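Side-chain contacts in putative (Helicobacter pylori, PDB 4O8S), which belongs to the nucleotidyltransferase superfamily (AbiEii toxin family) and probably transfers nucleotides, although its substrate is not established: residues 7-12 with 40-45; 14-19 with 98-103; 29-34 with 44-49; 145-150 with 194-199. One frame throughout, in Å; residues are numbered along the deposited sequence.

Interaction 1 (7-12 with 40-45)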
loop_
_atom_site.group_PDB
_atom_site.type_symbol
_atom_site.label_atom_id
_atom_site.label_comp_id
_atom_site.label_asym_id
_atom_site.label_seq_id
_atom_site.Cartn_x
_atom_site.Cartn_y
_atom_site.Cartn_z
ATOM N N LEU A 7 -16.426 5.548 -5.418
ATOM C CA LEU A 7 -16.604 6.655 -4.470
ATOM C C LEU A 7 -17.217 6.199 -3.147
ATOM O O LEU A 7 -16.801 6.637 -2.072
ATOM C CB LEU A 7 -17.487 7.758 -5.070
ATOM C CG LEU A 7 -16.927 8.693 -6.151
ATOM C CD1 LEU A 7 -17.925 9.821 -6.431
ATOM C CD2 LEU A 7 -15.567 9.266 -5.756
ATOM N N ASN A 8 -18.231 5.345 -3.214
ATOM C CA ASN A 8 -18.822 4.850 -1.980
ATOM C C ASN A 8 -17.856 3.919 -1.250
ATOM O O ASN A 8 -17.777 3.941 -0.022
ATOM C CB ASN A 8 -20.170 4.191 -2.253
ATOM C CG ASN A 8 -21.260 5.218 -2.489
ATOM O OD1 ASN A 8 -21.349 6.210 -1.763
ATOM N ND2 ASN A 8 -22.067 5.010 -3.522
ATOM N N HIS A 9 -17.098 3.138 -2.014
ATOM C CA HIS A 9 -16.065 2.277 -1.445
ATOM C C HIS A 9 -15.020 3.097 -0.677
ATOM O O HIS A 9 -14.690 2.783 0.474
ATOM C CB HIS A 9 -15.390 1.466 -2.547
ATOM C CG HIS A 9 -14.563 0.322 -2.041
ATOM N ND1 HIS A 9 -15.124 -0.804 -1.469
ATOM C CD2 HIS A 9 -13.225 0.118 -2.038
ATOM C CE1 HIS A 9 -14.165 -1.645 -1.130
ATOM N NE2 HIS A 9 -13.001 -1.114 -1.461
ATOM N N GLU A 10 -14.498 4.146 -1.309
ATOM C CA GLU A 10 -13.521 5.013 -0.640
ATOM C C GLU A 10 -14.099 5.630 0.626
ATOM O O GLU A 10 -13.419 5.749 1.649
ATOM C CB GLU A 10 -13.031 6.125 -1.580
ATOM C CG GLU A 10 -11.996 7.046 -0.903
ATOM C CD GLU A 10 -11.319 8.049 -1.839
ATOM O OE1 GLU A 10 -11.505 7.970 -3.076
ATOM O OE2 GLU A 10 -10.575 8.916 -1.319
ATOM N N LYS A 11 -15.360 6.034 0.559
ATOM C CA LYS A 11 -16.015 6.655 1.707
ATOM C C LYS A 11 -16.104 5.685 2.888
ATOM O O LYS A 11 -15.883 6.070 4.044
ATOM C CB LYS A 11 -17.409 7.123 1.302
ATOM C CG LYS A 11 -18.256 7.673 2.440
ATOM C CD LYS A 11 -19.676 7.918 1.918
ATOM C CE LYS A 11 -20.549 8.675 2.909
ATOM N NZ LYS A 11 -21.938 8.874 2.368
ATOM N N LEU A 12 -16.416 4.423 2.601
ATOM C CA LEU A 12 -16.469 3.430 3.665
ATOM C C LEU A 12 -15.083 3.166 4.211
ATOM O O LEU A 12 -14.903 3.100 5.419
ATOM C CB LEU A 12 -17.094 2.125 3.170
ATOM C CG LEU A 12 -17.013 0.905 4.094
ATOM C CD1 LEU A 12 -17.762 1.105 5.403
ATOM C CD2 LEU A 12 -17.554 -0.314 3.346
ATOM N N ASN A 40 -1.710 7.561 -7.345
ATOM C CA ASN A 40 -2.617 7.917 -8.440
ATOM C C ASN A 40 -3.222 6.713 -9.175
ATOM O O ASN A 40 -3.358 6.715 -10.404
ATOM C CB ASN A 40 -1.935 8.878 -9.432
ATOM C CG ASN A 40 -0.701 8.279 -10.052
ATOM O OD1 ASN A 40 -0.032 7.431 -9.446
ATOM N ND2 ASN A 40 -0.393 8.696 -11.278
ATOM N N ARG A 41 -3.569 5.676 -8.415
ATOM C CA ARG A 41 -4.428 4.604 -8.917
ATOM C C ARG A 41 -5.305 4.281 -7.725
ATOM O O ARG A 41 -4.946 4.606 -6.586
ATOM C CB ARG A 41 -3.606 3.380 -9.331
ATOM C CG ARG A 41 -2.905 2.664 -8.164
ATOM C CD ARG A 41 -2.324 1.320 -8.613
ATOM N NE ARG A 41 -1.674 0.591 -7.521
ATOM C CZ ARG A 41 -2.339 -0.155 -6.640
ATOM N NH1 ARG A 41 -3.658 -0.257 -6.738
ATOM N NH2 ARG A 41 -1.694 -0.799 -5.663
ATOM N N PHE A 42 -6.459 3.682 -7.970
ATOM C CA PHE A 42 -7.355 3.290 -6.893
ATOM C C PHE A 42 -6.813 2.067 -6.161
ATOM O O PHE A 42 -5.977 1.324 -6.705
ATOM C CB PHE A 42 -8.743 2.977 -7.464
ATOM C CG PHE A 42 -9.844 3.007 -6.441
ATOM C CD1 PHE A 42 -9.996 4.102 -5.595
ATOM C CD2 PHE A 42 -10.747 1.945 -6.337
ATOM C CE1 PHE A 42 -11.025 4.136 -4.645
ATOM C CE2 PHE A 42 -11.776 1.976 -5.397
ATOM C CZ PHE A 42 -11.912 3.073 -4.550
ATOM N N SER A 43 -7.284 1.866 -4.931
ATOM C CA SER A 43 -6.904 0.720 -4.092
ATOM C C SER A 43 -8.141 0.306 -3.298
ATOM O O SER A 43 -8.853 1.169 -2.791
ATOM C CB SER A 43 -5.802 1.135 -3.118
ATOM O OG SER A 43 -5.139 0.011 -2.546
ATOM N N GLU A 44 -8.391 -0.995 -3.150
ATOM C CA GLU A 44 -9.679 -1.431 -2.607
ATOM C C GLU A 44 -9.628 -2.238 -1.301
ATOM O O GLU A 44 -10.666 -2.419 -0.674
ATOM C CB GLU A 44 -10.460 -2.267 -3.646
ATOM C CG GLU A 44 -10.286 -1.842 -5.092
ATOM C CD GLU A 44 -10.769 -2.917 -6.074
ATOM O OE1 GLU A 44 -10.133 -3.999 -6.146
ATOM O OE2 GLU A 44 -11.784 -2.677 -6.768
ATOM N N ASP A 45 -8.466 -2.757 -0.914
ATOM C CA ASP A 45 -8.373 -3.571 0.306
ATOM C C ASP A 45 -7.810 -2.759 1.485
ATOM O O ASP A 45 -7.049 -1.813 1.273
ATOM C CB ASP A 45 -7.481 -4.798 0.062
ATOM C CG ASP A 45 -8.002 -5.690 -1.063
ATOM O OD1 ASP A 45 -9.244 -5.714 -1.279
ATOM O OD2 ASP A 45 -7.173 -6.371 -1.725
#

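Interaction 2 (14-19 with 98-103)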
loop_
_atom_site.group_PDB
_atom_site.type_symbol
_atom_site.label_atom_id
_atom_site.label_comp_id
_atom_site.label_asym_id
_atom_site.label_seq_id
_atom_site.Cartn_x
_atom_site.Cartn_y
_atom_site.Cartn_z
ATOM N N ARG A 14 -12.441 5.153 4.307
ATOM C CA ARG A 14 -12.003 6.305 5.117
ATOM C C ARG A 14 -12.639 6.353 6.501
ATOM O O ARG A 14 -11.954 6.597 7.489
ATOM C CB ARG A 14 -12.312 7.627 4.399
ATOM C CG ARG A 14 -11.404 7.937 3.213
ATOM C CD ARG A 14 -11.560 9.406 2.774
ATOM N NE ARG A 14 -10.552 9.757 1.778
ATOM C CZ ARG A 14 -9.330 10.196 2.077
ATOM N NH1 ARG A 14 -8.963 10.346 3.349
ATOM N NH2 ARG A 14 -8.470 10.481 1.105
ATOM N N ALA A 15 -13.951 6.139 6.561
ATOM C CA ALA A 15 -14.664 6.159 7.836
ATOM C C ALA A 15 -14.075 5.110 8.770
ATOM O O ALA A 15 -13.841 5.360 9.967
ATOM C CB ALA A 15 -16.132 5.893 7.616
ATOM N N ILE A 16 -13.820 3.928 8.219
ATOM C CA ILE A 16 -13.253 2.861 9.028
ATOM C C ILE A 16 -11.902 3.275 9.584
ATOM O O ILE A 16 -11.690 3.227 10.802
ATOM C CB ILE A 16 -13.129 1.541 8.218
ATOM C CG1 ILE A 16 -14.513 0.913 8.055
ATOM C CG2 ILE A 16 -12.208 0.570 8.907
ATOM C CD1 ILE A 16 -14.557 -0.207 7.016
ATOM N N VAL A 17 -10.984 3.681 8.712
ATOM C CA VAL A 17 -9.635 4.028 9.178
ATOM C C VAL A 17 -9.666 5.193 10.186
ATOM O O VAL A 17 -8.979 5.155 11.210
ATOM C CB VAL A 17 -8.682 4.334 7.998
ATOM C CG1 VAL A 17 -7.276 4.636 8.506
ATOM C CG2 VAL A 17 -8.652 3.138 7.018
ATOM N N LYS A 18 -10.483 6.206 9.919
ATOM C CA LYS A 18 -10.620 7.308 10.872
ATOM C C LYS A 18 -11.163 6.809 12.227
ATOM O O LYS A 18 -10.690 7.227 13.288
ATOM C CB LYS A 18 -11.489 8.417 10.273
ATOM C CG LYS A 18 -10.742 9.273 9.220
ATOM C CD LYS A 18 -11.706 10.046 8.323
ATOM C CE LYS A 18 -11.092 11.346 7.773
ATOM N NZ LYS A 18 -9.848 11.179 6.947
ATOM N N ASN A 19 -12.115 5.881 12.195
ATOM C CA ASN A 19 -12.628 5.316 13.445
ATOM C C ASN A 19 -11.529 4.666 14.277
ATOM O O ASN A 19 -11.544 4.746 15.501
ATOM C CB ASN A 19 -13.749 4.304 13.196
ATOM C CG ASN A 19 -14.436 3.864 14.489
ATOM O OD1 ASN A 19 -13.929 3.005 15.224
ATOM N ND2 ASN A 19 -15.586 4.465 14.778
ATOM N N GLN A 98 -21.410 -5.345 -2.236
ATOM C CA GLN A 98 -19.994 -5.165 -2.509
ATOM C C GLN A 98 -19.220 -5.755 -1.349
ATOM O O GLN A 98 -19.775 -5.964 -0.261
ATOM C CB GLN A 98 -19.656 -3.677 -2.624
ATOM C CG GLN A 98 -20.474 -2.908 -3.666
ATOM C CD GLN A 98 -20.454 -3.576 -5.026
ATOM O OE1 GLN A 98 -21.503 -3.913 -5.577
ATOM N NE2 GLN A 98 -19.261 -3.770 -5.578
ATOM N N THR A 99 -17.937 -6.010 -1.575
ATOM C CA THR A 99 -17.086 -6.554 -0.530
ATOM C C THR A 99 -15.878 -5.647 -0.265
ATOM O O THR A 99 -15.182 -5.240 -1.205
ATOM C CB THR A 99 -16.591 -7.972 -0.901
ATOM O OG1 THR A 99 -17.720 -8.854 -1.036
ATOM C CG2 THR A 99 -15.642 -8.516 0.178
ATOM N N LEU A 100 -15.652 -5.332 1.010
ATOM C CA LEU A 100 -14.405 -4.720 1.457
ATOM C C LEU A 100 -13.598 -5.748 2.240
ATOM O O LEU A 100 -14.049 -6.241 3.282
ATOM C CB LEU A 100 -14.668 -3.496 2.344
ATOM C CG LEU A 100 -13.428 -2.909 3.036
ATOM C CD1 LEU A 100 -12.406 -2.504 1.996
ATOM C CD2 LEU A 100 -13.800 -1.705 3.886
ATOM N N LYS A 101 -12.414 -6.085 1.739
ATOM C CA LYS A 101 -11.528 -6.996 2.453
ATOM C C LYS A 101 -10.695 -6.233 3.476
ATOM O O LYS A 101 -10.074 -5.209 3.155
ATOM C CB LYS A 101 -10.612 -7.767 1.488
ATOM C CG LYS A 101 -9.578 -8.636 2.237
ATOM C CD LYS A 101 -8.989 -9.761 1.374
ATOM C CE LYS A 101 -8.083 -9.255 0.258
ATOM N NZ LYS A 101 -7.407 -10.395 -0.447
ATOM N N LEU A 102 -10.687 -6.719 4.715
ATOM C CA LEU A 102 -9.928 -6.068 5.783
ATOM C C LEU A 102 -9.040 -7.113 6.432
ATOM O O LEU A 102 -9.524 -8.119 6.953
ATOM C CB LEU A 102 -10.874 -5.448 6.815
ATOM C CG LEU A 102 -10.349 -4.408 7.803
ATOM C CD1 LEU A 102 -11.520 -3.650 8.389
ATOM C CD2 LEU A 102 -9.544 -5.055 8.927
ATOM N N GLU A 103 -7.734 -6.879 6.389
ATOM C CA GLU A 103 -6.777 -7.805 6.973
ATOM C C GLU A 103 -5.909 -7.158 8.035
ATOM O O GLU A 103 -5.513 -5.985 7.919
ATOM C CB GLU A 103 -5.884 -8.390 5.891
ATOM C CG GLU A 103 -6.584 -9.368 4.964
ATOM C CD GLU A 103 -5.610 -10.406 4.431
ATOM O OE1 GLU A 103 -4.647 -10.755 5.173
ATOM O OE2 GLU A 103 -5.801 -10.857 3.278
#

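Interaction 3 (29-34 with 44-49)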
loop_
_atom_site.group_PDB
_atom_site.type_symbol
_atom_site.label_atom_id
_atom_site.label_comp_id
_atom_site.label_asym_id
_atom_site.label_seq_id
_atom_site.Cartn_x
_atom_site.Cartn_y
_atom_site.Cartn_z
ATOM N N GLY A 29 0.577 -0.822 3.391
ATOM C CA GLY A 29 0.427 -1.257 2.021
ATOM C C GLY A 29 -0.213 -0.275 1.072
ATOM O O GLY A 29 -0.067 0.963 1.203
ATOM N N GLU A 30 -0.953 -0.831 0.119
ATOM C CA GLU A 30 -1.415 -0.067 -1.028
ATOM C C GLU A 30 -2.406 1.009 -0.675
ATOM O O GLU A 30 -2.341 2.129 -1.192
ATOM C CB GLU A 30 -1.981 -1.028 -2.075
ATOM C CG GLU A 30 -0.845 -1.867 -2.639
ATOM C CD GLU A 30 -1.307 -3.090 -3.402
ATOM O OE1 GLU A 30 -2.508 -3.169 -3.765
ATOM O OE2 GLU A 30 -0.442 -3.961 -3.657
ATOM N N THR A 31 -3.337 0.684 0.204
ATOM C CA THR A 31 -4.362 1.657 0.532
ATOM C C THR A 31 -3.807 2.734 1.470
ATOM O O THR A 31 -4.369 3.827 1.555
ATOM C CB THR A 31 -5.653 0.962 1.023
ATOM O OG1 THR A 31 -6.125 0.089 -0.033
ATOM C CG2 THR A 31 -6.765 1.975 1.372
ATOM N N ALA A 32 -2.684 2.454 2.130
ATOM C CA ALA A 32 -1.988 3.509 2.888
ATOM C C ALA A 32 -1.433 4.531 1.904
ATOM O O ALA A 32 -1.589 5.747 2.080
ATOM C CB ALA A 32 -0.860 2.927 3.709
ATOM N N LEU A 33 -0.820 4.039 0.836
ATOM C CA LEU A 33 -0.362 4.935 -0.231
ATOM C C LEU A 33 -1.514 5.763 -0.825
ATOM O O LEU A 33 -1.371 6.977 -1.062
ATOM C CB LEU A 33 0.350 4.144 -1.320
ATOM C CG LEU A 33 1.682 3.519 -0.908
ATOM C CD1 LEU A 33 2.229 2.668 -2.042
ATOM C CD2 LEU A 33 2.703 4.601 -0.521
ATOM N N TYR A 34 -2.667 5.127 -1.022
ATOM C CA TYR A 34 -3.807 5.811 -1.625
ATOM C C TYR A 34 -4.473 6.863 -0.733
ATOM O O TYR A 34 -4.778 7.962 -1.207
ATOM C CB TYR A 34 -4.859 4.806 -2.096
ATOM C CG TYR A 34 -6.078 5.467 -2.696
ATOM C CD1 TYR A 34 -6.007 6.103 -3.936
ATOM C CD2 TYR A 34 -7.296 5.467 -2.028
ATOM C CE1 TYR A 34 -7.129 6.715 -4.503
ATOM C CE2 TYR A 34 -8.427 6.084 -2.587
ATOM C CZ TYR A 34 -8.329 6.707 -3.827
ATOM O OH TYR A 34 -9.430 7.321 -4.396
ATOM N N GLU A 44 -8.391 -0.995 -3.150
ATOM C CA GLU A 44 -9.679 -1.431 -2.607
ATOM C C GLU A 44 -9.628 -2.238 -1.301
ATOM O O GLU A 44 -10.666 -2.419 -0.674
ATOM C CB GLU A 44 -10.460 -2.267 -3.646
ATOM C CG GLU A 44 -10.286 -1.842 -5.092
ATOM C CD GLU A 44 -10.769 -2.917 -6.074
ATOM O OE1 GLU A 44 -10.133 -3.999 -6.146
ATOM O OE2 GLU A 44 -11.784 -2.677 -6.768
ATOM N N ASP A 45 -8.466 -2.757 -0.914
ATOM C CA ASP A 45 -8.373 -3.571 0.306
ATOM C C ASP A 45 -7.810 -2.759 1.485
ATOM O O ASP A 45 -7.049 -1.813 1.273
ATOM C CB ASP A 45 -7.481 -4.798 0.062
ATOM C CG ASP A 45 -8.002 -5.690 -1.063
ATOM O OD1 ASP A 45 -9.244 -5.714 -1.279
ATOM O OD2 ASP A 45 -7.173 -6.371 -1.725
ATOM N N LEU A 46 -8.166 -3.121 2.720
ATOM C CA LEU A 46 -7.554 -2.471 3.874
ATOM C C LEU A 46 -6.625 -3.456 4.578
ATOM O O LEU A 46 -7.031 -4.598 4.890
ATOM C CB LEU A 46 -8.610 -1.945 4.848
ATOM C CG LEU A 46 -9.485 -0.756 4.443
ATOM C CD1 LEU A 46 -10.503 -0.498 5.530
ATOM C CD2 LEU A 46 -8.633 0.488 4.225
ATOM N N ASP A 47 -5.384 -3.034 4.821
ATOM C CA ASP A 47 -4.399 -3.890 5.472
ATOM C C ASP A 47 -3.762 -3.138 6.644
ATOM O O ASP A 47 -3.289 -1.998 6.483
ATOM C CB ASP A 47 -3.323 -4.312 4.458
ATOM C CG ASP A 47 -2.644 -5.626 4.824
ATOM O OD1 ASP A 47 -3.127 -6.346 5.743
ATOM O OD2 ASP A 47 -1.634 -5.971 4.172
ATOM N N PHE A 48 -3.746 -3.773 7.815
ATOM C CA PHE A 48 -3.233 -3.136 9.030
ATOM C C PHE A 48 -2.183 -3.974 9.726
ATOM O O PHE A 48 -2.127 -5.210 9.546
ATOM C CB PHE A 48 -4.358 -2.924 10.038
ATOM C CG PHE A 48 -5.457 -2.025 9.568
ATOM C CD1 PHE A 48 -6.545 -2.548 8.885
ATOM C CD2 PHE A 48 -5.437 -0.662 9.863
ATOM C CE1 PHE A 48 -7.610 -1.708 8.471
ATOM C CE2 PHE A 48 -6.476 0.175 9.457
ATOM C CZ PHE A 48 -7.564 -0.349 8.754
ATOM N N ASP A 49 -1.347 -3.307 10.516
ATOM C CA ASP A 49 -0.557 -3.972 11.558
ATOM C C ASP A 49 -1.158 -3.512 12.870
ATOM O O ASP A 49 -1.687 -2.402 12.951
ATOM C CB ASP A 49 0.907 -3.531 11.548
ATOM C CG ASP A 49 1.704 -4.161 10.439
ATOM O OD1 ASP A 49 1.371 -5.300 10.013
ATOM O OD2 ASP A 49 2.672 -3.507 9.987
HETATM O O HOH W 1 -3.744 -2.267 0.821
#

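Interaction 4 (145-150 with 194-199)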
loop_
_atom_site.group_PDB
_atom_site.type_symbol
_atom_site.label_atom_id
_atom_site.label_comp_id
_atom_site.label_asym_id
_atom_site.label_seq_id
_atom_site.Cartn_x
_atom_site.Cartn_y
_atom_site.Cartn_z
ATOM N N THR A 145 3.856 -11.871 -8.267
ATOM C CA THR A 145 3.985 -11.250 -9.575
ATOM C C THR A 145 2.719 -10.456 -9.859
ATOM O O THR A 145 1.776 -10.952 -10.486
ATOM C CB THR A 145 4.234 -12.306 -10.668
ATOM O OG1 THR A 145 5.452 -13.014 -10.376
ATOM C CG2 THR A 145 4.348 -11.644 -12.044
ATOM N N LYS A 146 2.694 -9.219 -9.364
ATOM C CA LYS A 146 1.524 -8.356 -9.505
ATOM C C LYS A 146 1.989 -6.980 -9.961
ATOM O O LYS A 146 2.850 -6.357 -9.323
ATOM C CB LYS A 146 0.757 -8.265 -8.182
ATOM C CG LYS A 146 0.001 -9.551 -7.798
ATOM C CD LYS A 146 -1.071 -9.910 -8.839
ATOM C CE LYS A 146 -1.855 -11.155 -8.438
ATOM N NZ LYS A 146 -2.964 -11.411 -9.411
ATOM N N ALA A 147 1.423 -6.516 -11.065
ATOM C CA ALA A 147 1.903 -5.298 -11.696
ATOM C C ALA A 147 1.785 -4.070 -10.780
ATOM O O ALA A 147 2.526 -3.089 -10.940
ATOM C CB ALA A 147 1.173 -5.074 -12.993
ATOM N N ARG A 148 0.851 -4.128 -9.832
ATOM C CA ARG A 148 0.687 -3.055 -8.851
ATOM C C ARG A 148 1.973 -2.771 -8.105
ATOM O O ARG A 148 2.224 -1.625 -7.728
ATOM C CB ARG A 148 -0.405 -3.411 -7.850
ATOM C CG ARG A 148 -1.789 -3.349 -8.444
ATOM C CD ARG A 148 -2.820 -4.093 -7.588
ATOM N NE ARG A 148 -4.046 -4.305 -8.356
ATOM C CZ ARG A 148 -5.206 -4.723 -7.844
ATOM N NH1 ARG A 148 -5.330 -4.968 -6.539
ATOM N NH2 ARG A 148 -6.248 -4.887 -8.648
ATOM N N ASP A 149 2.784 -3.805 -7.880
ATOM C CA ASP A 149 4.042 -3.611 -7.179
ATOM C C ASP A 149 4.957 -2.688 -7.989
ATOM O O ASP A 149 5.661 -1.829 -7.437
ATOM C CB ASP A 149 4.725 -4.954 -6.929
ATOM C CG ASP A 149 3.943 -5.834 -5.959
ATOM O OD1 ASP A 149 3.122 -5.279 -5.191
ATOM O OD2 ASP A 149 4.147 -7.075 -5.970
ATOM N N LEU A 150 4.943 -2.869 -9.306
ATOM C CA LEU A 150 5.755 -2.038 -10.187
ATOM C C LEU A 150 5.229 -0.609 -10.226
ATOM O O LEU A 150 5.999 0.347 -10.082
ATOM C CB LEU A 150 5.774 -2.624 -11.600
ATOM C CG LEU A 150 6.594 -1.819 -12.608
ATOM C CD1 LEU A 150 8.030 -1.634 -12.125
ATOM C CD2 LEU A 150 6.580 -2.504 -13.958
ATOM N N ALA A 194 -7.887 -4.255 -13.882
ATOM C CA ALA A 194 -8.750 -3.101 -14.157
ATOM C C ALA A 194 -8.357 -1.834 -13.391
ATOM O O ALA A 194 -8.831 -0.741 -13.714
ATOM C CB ALA A 194 -10.208 -3.444 -13.878
ATOM N N LEU A 195 -7.513 -1.979 -12.372
ATOM C CA LEU A 195 -7.010 -0.812 -11.643
ATOM C C LEU A 195 -5.813 -0.172 -12.369
ATOM O O LEU A 195 -5.395 0.947 -12.039
ATOM C CB LEU A 195 -6.661 -1.182 -10.192
ATOM C CG LEU A 195 -7.822 -1.711 -9.323
ATOM C CD1 LEU A 195 -7.467 -1.737 -7.839
ATOM C CD2 LEU A 195 -9.090 -0.905 -9.540
ATOM N N LEU A 196 -5.287 -0.873 -13.375
ATOM C CA LEU A 196 -4.076 -0.448 -14.078
ATOM C C LEU A 196 -4.232 -0.310 -15.586
ATOM O O LEU A 196 -3.594 0.554 -16.203
ATOM C CB LEU A 196 -2.942 -1.443 -13.820
ATOM C CG LEU A 196 -2.519 -1.736 -12.381
ATOM C CD1 LEU A 196 -1.506 -2.869 -12.355
ATOM C CD2 LEU A 196 -1.957 -0.479 -11.715
ATOM N N ASN A 197 -5.049 -1.175 -16.182
ATOM C CA ASN A 197 -5.044 -1.338 -17.637
ATOM C C ASN A 197 -5.389 -0.089 -18.448
ATOM O O ASN A 197 -5.008 0.010 -19.615
ATOM C CB ASN A 197 -5.876 -2.563 -18.088
ATOM C CG ASN A 197 -7.321 -2.524 -17.602
ATOM O OD1 ASN A 197 -7.879 -1.455 -17.346
ATOM N ND2 ASN A 197 -7.939 -3.703 -17.482
ATOM N N GLN A 198 -6.089 0.863 -17.838
ATOM C CA GLN A 198 -6.432 2.103 -18.536
ATOM C C GLN A 198 -5.478 3.264 -18.227
ATOM O O GLN A 198 -5.570 4.318 -18.854
ATOM C CB GLN A 198 -7.870 2.523 -18.220
ATOM C CG GLN A 198 -8.932 1.527 -18.677
ATOM C CD GLN A 198 -8.784 1.161 -20.147
ATOM O OE1 GLN A 198 -8.351 0.052 -20.486
ATOM N NE2 GLN A 198 -9.136 2.099 -21.032
ATOM N N ILE A 199 -4.562 3.085 -17.274
ATOM C CA ILE A 199 -3.710 4.206 -16.863
ATOM C C ILE A 199 -2.196 3.967 -16.944
ATOM O O ILE A 199 -1.402 4.907 -16.884
ATOM C CB ILE A 199 -4.053 4.679 -15.429
ATOM C CG1 ILE A 199 -3.864 3.535 -14.426
ATOM C CG2 ILE A 199 -5.469 5.216 -15.372
ATOM C CD1 ILE A 199 -3.949 3.975 -12.964
#

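Interaction 1 (7-12 with 40-45)
H9 meets the 40-45 loop through one nearly straight hydrogen bond, its NE2 donating to E44 O at 2.8 Å with an angle of 166° at the hydrogen. The acceptor lies in the imidazole plane, and the donor comes in on a lone pair in the plane of the carbonyl. CG of H9 stands anti to the backbone N (chi1 -166°), which carries the ring off the helix toward the loop. There NE2 also runs 3.5 Å from E44 CB, while F42 CZ lies 4.1 Å from H9 CD2, near the imidazole plane. The other ring nitrogen, ND1, is hydrogen-bonded to the hydroxyl of Y89, so both nitrogens are used and the ring's rotation is fixed. One residue further on, E10 touches the edge of the F42 ring, with CB 4.2 Å from CE1. Its carboxylate is turned 47° from that ring and has other partners, Y34 OH for OE1 and R14 for OE2. F42 in turn stacks edge-to-face with Y34, so E10, Y34 and F42 form one cluster. The contact ties helix 4-19 to the loop entering strand 46-50, with H9 also packing on L100 of strand 98-106 and S43 resting on helix 29-36.

Interaction 2 (14-19 with 98-103)
I16 and L100 reach toward each other tip to tip, I16 CD1 stopping 3.6 Å from L100 CD2, and this is the closer half of a purely apolar contact. The second half is looser: I16 CG2 lies 4.3 Å from L102 CD1. One isoleucine thus serves two leucines that stand two residues apart on the same face of the strand, each of its branches taking one of them. The division follows from its conformation. With chi1 at -75°, CG2 is anti to the backbone N and turned toward L102, while CG1, with chi2 at 167°, carries CD1 out to L100. L100 answers with CG anti to the backbone N and CD2 swung farthest from its own CA, which makes that methyl the natural point of contact. In L102 it is CD1 that takes the extended place, again the methyl met by I16. The backbones stay well apart, the closest CA atoms being those of I16 and L102 at 10.1 Å, so side chains alone bridge helix and strand. All three residues are buried. Helix 4-19 lies here against the mixed sheet, where strand 98-106 runs between strands 46-50 and 82-91. L46 of the former packs on both I16 and L100, V87 of the latter on L100, and V17 leans on L46 and M121.

Interaction 3 (29-34 with 44-49)
The carbonyl oxygen of D45 accepts the hydroxyl of T31, OG1 standing 2.5 Å from O, a very short separation. A weaker second hold comes from water 1, which donates to D45 O over 3.4 Å and accepts from T31 N at 3.0 Å. One threonine therefore reaches the same carbonyl twice, directly through its side chain and, more feebly, from its amide through the water. T31 owes the direct bond to chi1 of -59°: OG1 lies beside the backbone N and points at D45 O, while the amide reaches that oxygen only through the water, and CG2 is left to meet the methyl CD2 of L46 at 3.7 Å. OG1 is also hydrogen-bonded to S43, so the hydroxyl holds the preceding loop as well. G29 adopts a positive phi of 59°, a conformation that favours glycine. The polar hold on D45 is thus on its main chain, which fixes the backbone between two acidic side chains, D45 and D47. A glycine near the helix, followed by Asp-x-Asp, matches the signature of the nucleotidyltransferase superfamily, whose aspartates commonly bind metal; D45 and D47 are probably the counterparts, and the arrangement is consistent with such a site.

Interaction 4 (145-150 with 194-199)
L196 drives its CD1 methyl against the start of helix 147-159, and here the contact is tight: CD1 lies 3.5 Å from A147 CB and 3.7 Å from R148 N. The same methyl reaches R148 CG at 4.0 Å, so one leucine tip covers both the backbone and the root of the arginine. The chi2 of L196, 173°, holds CD1 extended from the loop, and both L196 and A147 are buried. The other half, between R148 and L195, is partly exposed. L195 CD1 sits over one face of the guanidinium, 3.4 Å above its plane and displaced toward the rim, nearest to NH2 at 3.5 Å. The arginine chain runs extended from CG to NE and crosses the leucine at a slant, offering the flat face for packing. Its polar end is engaged by D193, which forms a salt bridge with NE just before the loop and so helps to set the guanidinium beside L195. The 194-199 loop joins helix 179-192 to helix 202-231. A147 also packs on Y186 and V190 of the former, L150 on L202, T205 and L209 of the latter, while L196 continues onto F151 and R41.

In the fold
Interactions 1, 2 and 3 gather in the sheet-bearing part of the protein, their centres about 9 to 10 Å apart. The first segments of interactions 1 and 2 are successive portions of helix 4-19, while 1 and 3 share E44 and D45. Interactions 2 and 3 meet in the sheet, where strands 46-50 and 98-106 are parallel neighbours. Along the chain, 3 is nested inside the loop closed by 2, and 1 crosses 2. Interaction 4 follows in series among the later helices, its centre about 15 Å from the centres of interaction 1 and interaction 3 and about 22 Å from that of interaction 2. R41 of the 40-45 loop packs on R148, L196 and I199, joining interactions 1 and 4.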